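Local atomic coordinates of manganese lipoxygenase (Gaeumannomyces graminis, PDB entry 5FX8), a protein that uses a catalytic manganese ion to oxygenate linoleic and alpha-linolenic acids to their 11S- and 13R-hydroperoxides. Residues Thr159-Ser171 and Phe238-Ile252. Numbering follows the deposited sequence.
Sequences TSDLLFSMERLSS and FYLDARSNQFLPLAI
Ser165 OG donates to Phe247 O over 2.7 Å, a bond between helix 161-166 and strand 246-252. The serine hydroxyl lies between its own backbone N and carbonyl carbon (chi1 56°), which turns it to the strand; it is tilted from the plane of the Phe247 carbonyl. Ser165 CB also packs on Pro249 CD at 3.6 Å, consistent with the close pass of the two axes, 6.6 Å apart and crossing at 94°. The Phe247 side chain runs at a slant to the helix direction, its ring passing beside Ser165. One face of its ring takes Leu169 CD1 in a CH-pi contact, 4.1 Å from the centroid, while Ser165 O lies at the ring edge and Met166 SD makes an oblique Met-aromatic contact. On the other flank, the Phe164 and Phe238 rings are tilted by only 30° yet slid apart, so overlap is slight; Phe164 CE2 still reaches Phe238 CE2 at 3.8 Å. Pro249 CB lies at the Phe164 edge and Ile252 CD1 approaches obliquely. Near the helix start, the Asp161 side chain crosses the Pro249 ring at about a right angle, CB lying 3.6 Å from Pro249 CG, its carboxylate being held by Trp271 and Lys275. Away from the manganese site, this is structural packing: the short helix lies across the hairpin of strands 235-241 and 246-253, where Phe213 of the adjoining strand 212-216 meets Phe247 edge-to-face, and helix 268-305 touches Phe164 and Arg168.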
loop_
_atom_site.group_PDB
_atom_site.type_symbol
_atom_site.label_atom_id
_atom_site.label_comp_id
_atom_site.label_asym_id
_atom_site.label_seq_id
_atom_site.Cartn_x
_atom_site.Cartn_y
_atom_site.Cartn_z
ATOM N N THR A 159 -25.160 -7.981 -1.837
ATOM C CA THR A 159 -26.236 -7.994 -0.857
ATOM C C THR A 159 -26.204 -9.225 0.018
ATOM O O THR A 159 -27.038 -9.346 0.917
ATOM C CB THR A 159 -27.589 -7.924 -1.544
ATOM O OG1 THR A 159 -27.672 -8.996 -2.487
ATOM C CG2 THR A 159 -27.761 -6.603 -2.230
ATOM N N SER A 160 -25.264 -10.124 -0.235
ATOM C CA SER A 160 -25.199 -11.388 0.472
ATOM C C SER A 160 -24.844 -11.166 1.929
ATOM O O SER A 160 -23.906 -10.433 2.246
ATOM C CB SER A 160 -24.171 -12.290 -0.186
ATOM O OG SER A 160 -23.730 -13.246 0.727
ATOM N N ASP A 161 -25.607 -11.803 2.817
ATOM C CA ASP A 161 -25.338 -11.675 4.239
ATOM C C ASP A 161 -24.089 -12.440 4.611
ATOM O O ASP A 161 -23.349 -12.025 5.502
ATOM C CB ASP A 161 -26.527 -12.171 5.064
ATOM C CG ASP A 161 -27.683 -11.174 5.114
ATOM O OD1 ASP A 161 -27.433 -9.961 5.188
ATOM O OD2 ASP A 161 -28.857 -11.596 5.111
ATOM N N LEU A 162 -23.847 -13.570 3.947
ATOM C CA LEU A 162 -22.639 -14.337 4.225
ATOM C C LEU A 162 -21.399 -13.540 3.861
ATOM O O LEU A 162 -20.381 -13.610 4.552
ATOM C CB LEU A 162 -22.658 -15.666 3.479
ATOM C CG LEU A 162 -21.392 -16.518 3.635
ATOM C CD1 LEU A 162 -21.312 -17.094 4.994
ATOM C CD2 LEU A 162 -21.330 -17.610 2.634
ATOM N N LEU A 163 -21.465 -12.770 2.782
ATOM C CA LEU A 163 -20.352 -11.900 2.461
ATOM C C LEU A 163 -20.195 -10.802 3.498
ATOM O O LEU A 163 -19.076 -10.360 3.756
ATOM C CB LEU A 163 -20.545 -11.311 1.069
ATOM C CG LEU A 163 -19.589 -10.264 0.498
ATOM C CD1 LEU A 163 -19.614 -10.364 -0.987
ATOM C CD2 LEU A 163 -19.973 -8.860 0.896
ATOM N N PHE A 164 -21.290 -10.331 4.092
ATOM C CA PHE A 164 -21.171 -9.251 5.058
ATOM C C PHE A 164 -20.585 -9.744 6.369
ATOM O O PHE A 164 -19.848 -9.016 7.040
ATOM C CB PHE A 164 -22.524 -8.599 5.317
ATOM C CG PHE A 164 -22.489 -7.614 6.429
ATOM C CD1 PHE A 164 -21.881 -6.378 6.254
ATOM C CD2 PHE A 164 -23.018 -7.931 7.661
ATOM C CE1 PHE A 164 -21.821 -5.472 7.284
ATOM C CE2 PHE A 164 -22.967 -7.040 8.688
ATOM C CZ PHE A 164 -22.373 -5.802 8.504
ATOM N N SER A 165 -20.923 -10.957 6.771
ATOM C CA SER A 165 -20.352 -11.481 8.000
ATOM C C SER A 165 -18.914 -11.952 7.788
ATOM O O SER A 165 -18.037 -11.678 8.612
ATOM C CB SER A 165 -21.231 -12.603 8.527
ATOM O OG SER A 165 -21.370 -13.567 7.514
ATOM N N MET A 166 -18.641 -12.624 6.677
ATOM C CA MET A 166 -17.296 -13.146 6.464
ATOM C C MET A 166 -16.226 -12.059 6.328
ATOM O O MET A 166 -15.057 -12.344 6.571
ATOM C CB MET A 166 -17.274 -14.040 5.236
ATOM C CG MET A 166 -17.874 -15.384 5.478
ATOM S SD MET A 166 -17.260 -16.095 6.988
ATOM C CE MET A 166 -15.895 -17.010 6.316
ATOM N N GLU A 167 -16.585 -10.828 5.950
ATOM C CA GLU A 167 -15.605 -9.753 5.926
ATOM C C GLU A 167 -14.909 -9.572 7.271
ATOM O O GLU A 167 -13.745 -9.168 7.308
ATOM C CB GLU A 167 -16.271 -8.446 5.499
ATOM C CG GLU A 167 -16.375 -8.239 3.996
ATOM C CD GLU A 167 -17.286 -7.076 3.595
ATOM O OE1 GLU A 167 -17.684 -6.274 4.453
ATOM O OE2 GLU A 167 -17.638 -6.973 2.407
ATOM N N ARG A 168 -15.600 -9.853 8.380
ATOM C CA ARG A 168 -15.006 -9.730 9.703
ATOM C C ARG A 168 -13.983 -10.813 9.991
ATOM O O ARG A 168 -13.354 -10.770 11.040
ATOM C CB ARG A 168 -16.070 -9.773 10.801
ATOM C CG ARG A 168 -17.330 -8.997 10.536
ATOM C CD ARG A 168 -17.044 -7.621 10.042
ATOM N NE ARG A 168 -17.787 -7.327 8.834
ATOM C CZ ARG A 168 -17.481 -6.348 8.010
ATOM N NH1 ARG A 168 -16.449 -5.595 8.271
ATOM N NH2 ARG A 168 -18.206 -6.128 6.937
ATOM N N LEU A 169 -13.835 -11.803 9.119
ATOM C CA LEU A 169 -12.809 -12.827 9.239
ATOM C C LEU A 169 -11.815 -12.752 8.078
ATOM O O LEU A 169 -11.041 -13.681 7.870
ATOM C CB LEU A 169 -13.438 -14.220 9.335
ATOM C CG LEU A 169 -14.333 -14.471 10.561
ATOM C CD1 LEU A 169 -15.203 -15.691 10.407
ATOM C CD2 LEU A 169 -13.555 -14.614 11.847
ATOM N N SER A 170 -11.813 -11.661 7.321
ATOM C CA SER A 170 -10.902 -11.559 6.190
ATOM C C SER A 170 -10.456 -10.121 5.941
ATOM O O SER A 170 -9.350 -9.749 6.321
ATOM C CB SER A 170 -11.555 -12.142 4.947
ATOM O OG SER A 170 -12.787 -11.535 4.704
ATOM N N SER A 171 -11.310 -9.310 5.310
ATOM C CA SER A 171 -10.965 -7.925 4.986
ATOM C C SER A 171 -10.500 -7.135 6.198
ATOM O O SER A 171 -9.526 -6.391 6.115
ATOM C CB SER A 171 -12.163 -7.237 4.389
ATOM O OG SER A 171 -12.585 -7.997 3.319
ATOM N N PHE A 238 -22.932 -11.139 15.546
ATOM C CA PHE A 238 -22.825 -12.220 14.589
ATOM C C PHE A 238 -22.927 -13.546 15.320
ATOM O O PHE A 238 -22.705 -13.624 16.524
ATOM C CB PHE A 238 -21.535 -12.123 13.826
ATOM C CG PHE A 238 -21.347 -10.824 13.142
ATOM C CD1 PHE A 238 -20.867 -9.725 13.823
ATOM C CD2 PHE A 238 -21.618 -10.706 11.801
ATOM C CE1 PHE A 238 -20.686 -8.544 13.179
ATOM C CE2 PHE A 238 -21.441 -9.531 11.156
ATOM C CZ PHE A 238 -20.977 -8.445 11.835
ATOM N N TYR A 239 -23.293 -14.597 14.601
ATOM C CA TYR A 239 -23.399 -15.891 15.250
ATOM C C TYR A 239 -22.961 -17.002 14.318
ATOM O O TYR A 239 -22.977 -16.869 13.101
ATOM C CB TYR A 239 -24.815 -16.179 15.764
ATOM C CG TYR A 239 -25.803 -16.696 14.753
ATOM C CD1 TYR A 239 -26.235 -15.900 13.732
ATOM C CD2 TYR A 239 -26.347 -17.956 14.873
ATOM C CE1 TYR A 239 -27.160 -16.339 12.828
ATOM C CE2 TYR A 239 -27.278 -18.420 13.968
ATOM C CZ TYR A 239 -27.678 -17.597 12.944
ATOM O OH TYR A 239 -28.596 -17.990 12.024
ATOM N N LEU A 240 -22.545 -18.107 14.910
ATOM C CA LEU A 240 -22.238 -19.315 14.168
ATOM C C LEU A 240 -23.480 -20.204 14.163
ATOM O O LEU A 240 -23.950 -20.617 15.224
ATOM C CB LEU A 240 -21.032 -20.012 14.792
ATOM C CG LEU A 240 -20.442 -21.193 14.030
ATOM C CD1 LEU A 240 -20.217 -20.856 12.574
ATOM C CD2 LEU A 240 -19.144 -21.582 14.681
ATOM N N ASP A 241 -24.025 -20.475 12.980
ATOM C CA ASP A 241 -25.282 -21.203 12.853
ATOM C C ASP A 241 -25.027 -22.694 12.770
ATOM O O ASP A 241 -24.388 -23.168 11.826
ATOM C CB ASP A 241 -26.064 -20.766 11.616
ATOM C CG ASP A 241 -27.477 -21.356 11.562
ATOM O OD1 ASP A 241 -28.059 -21.740 12.595
ATOM O OD2 ASP A 241 -28.014 -21.408 10.460
ATOM N N ALA A 242 -25.582 -23.431 13.730
ATOM C CA ALA A 242 -25.500 -24.884 13.679
ATOM C C ALA A 242 -26.253 -25.465 12.490
ATOM O O ALA A 242 -25.894 -26.542 12.014
ATOM C CB ALA A 242 -26.025 -25.487 14.975
ATOM N N ARG A 243 -27.290 -24.795 11.991
ATOM C CA ARG A 243 -28.063 -25.424 10.929
ATOM C C ARG A 243 -27.281 -25.504 9.636
ATOM O O ARG A 243 -27.462 -26.451 8.867
ATOM C CB ARG A 243 -29.361 -24.681 10.685
ATOM C CG ARG A 243 -30.258 -24.661 11.873
ATOM C CD ARG A 243 -31.341 -23.652 11.699
ATOM N NE ARG A 243 -30.746 -22.349 11.545
ATOM C CZ ARG A 243 -31.401 -21.263 11.186
ATOM N NH1 ARG A 243 -32.691 -21.329 10.940
ATOM N NH2 ARG A 243 -30.751 -20.116 11.089
ATOM N N SER A 244 -26.419 -24.522 9.375
ATOM C CA SER A 244 -25.683 -24.436 8.127
ATOM C C SER A 244 -24.176 -24.444 8.295
ATOM O O SER A 244 -23.468 -24.496 7.287
ATOM C CB SER A 244 -26.081 -23.171 7.360
ATOM O OG SER A 244 -25.980 -22.042 8.190
ATOM N N ASN A 245 -23.670 -24.377 9.522
ATOM C CA ASN A 245 -22.239 -24.259 9.781
ATOM C C ASN A 245 -21.662 -23.026 9.083
ATOM O O ASN A 245 -20.714 -23.094 8.299
ATOM C CB ASN A 245 -21.514 -25.529 9.352
ATOM C CG ASN A 245 -20.189 -25.694 10.029
ATOM O OD1 ASN A 245 -19.952 -25.153 11.119
ATOM N ND2 ASN A 245 -19.312 -26.471 9.404
ATOM N N GLN A 246 -22.262 -21.888 9.373
ATOM C CA GLN A 246 -21.836 -20.656 8.748
ATOM C C GLN A 246 -21.858 -19.511 9.750
ATOM O O GLN A 246 -22.754 -19.428 10.591
ATOM C CB GLN A 246 -22.713 -20.343 7.554
ATOM C CG GLN A 246 -22.389 -21.162 6.334
ATOM C CD GLN A 246 -23.195 -20.689 5.169
ATOM O OE1 GLN A 246 -24.307 -20.204 5.355
ATOM N NE2 GLN A 246 -22.642 -20.806 3.961
ATOM N N PHE A 247 -20.839 -18.658 9.662
ATOM C CA PHE A 247 -20.745 -17.429 10.441
ATOM C C PHE A 247 -21.631 -16.369 9.786
ATOM O O PHE A 247 -21.455 -16.053 8.607
ATOM C CB PHE A 247 -19.281 -17.000 10.497
ATOM C CG PHE A 247 -19.029 -15.791 11.301
ATOM C CD1 PHE A 247 -18.964 -15.857 12.660
ATOM C CD2 PHE A 247 -18.838 -14.577 10.696
ATOM C CE1 PHE A 247 -18.738 -14.742 13.392
ATOM C CE2 PHE A 247 -18.608 -13.478 11.443
ATOM C CZ PHE A 247 -18.560 -13.570 12.791
ATOM N N LEU A 248 -22.582 -15.822 10.525
ATOM C CA LEU A 248 -23.656 -15.059 9.907
ATOM C C LEU A 248 -23.988 -13.788 10.679
ATOM O O LEU A 248 -23.715 -13.680 11.878
ATOM C CB LEU A 248 -24.920 -15.931 9.783
ATOM C CG LEU A 248 -24.985 -17.011 8.714
ATOM C CD1 LEU A 248 -26.307 -17.683 8.827
ATOM C CD2 LEU A 248 -24.868 -16.425 7.354
ATOM N N PRO A 249 -24.591 -12.808 10.017
ATOM C CA PRO A 249 -25.059 -11.620 10.729
ATOM C C PRO A 249 -26.338 -11.889 11.495
ATOM O O PRO A 249 -27.217 -12.631 11.055
ATOM C CB PRO A 249 -25.309 -10.613 9.598
ATOM C CG PRO A 249 -25.664 -11.419 8.451
ATOM C CD PRO A 249 -24.864 -12.710 8.570
ATOM N N LEU A 250 -26.429 -11.271 12.668
ATOM C CA LEU A 250 -27.630 -11.375 13.484
ATOM C C LEU A 250 -28.323 -10.025 13.627
ATOM O O LEU A 250 -29.447 -9.873 13.156
ATOM C CB LEU A 250 -27.286 -11.988 14.851
ATOM C CG LEU A 250 -28.449 -12.652 15.589
ATOM C CD1 LEU A 250 -27.990 -13.681 16.603
ATOM C CD2 LEU A 250 -29.294 -11.637 16.278
ATOM N N ALA A 251 -27.691 -9.028 14.238
ATOM C CA ALA A 251 -28.331 -7.735 14.421
ATOM C C ALA A 251 -27.298 -6.623 14.314
ATOM O O ALA A 251 -26.097 -6.847 14.450
ATOM C CB ALA A 251 -29.049 -7.661 15.766
ATOM N N ILE A 252 -27.783 -5.412 14.070
ATOM C CA ILE A 252 -26.948 -4.223 14.004
ATOM C C ILE A 252 -27.654 -3.117 14.767
ATOM O O ILE A 252 -28.803 -2.796 14.468
ATOM C CB ILE A 252 -26.671 -3.793 12.550
ATOM C CG1 ILE A 252 -25.904 -4.887 11.810
ATOM C CG2 ILE A 252 -25.878 -2.494 12.507
ATOM C CD1 ILE A 252 -25.646 -4.598 10.347
#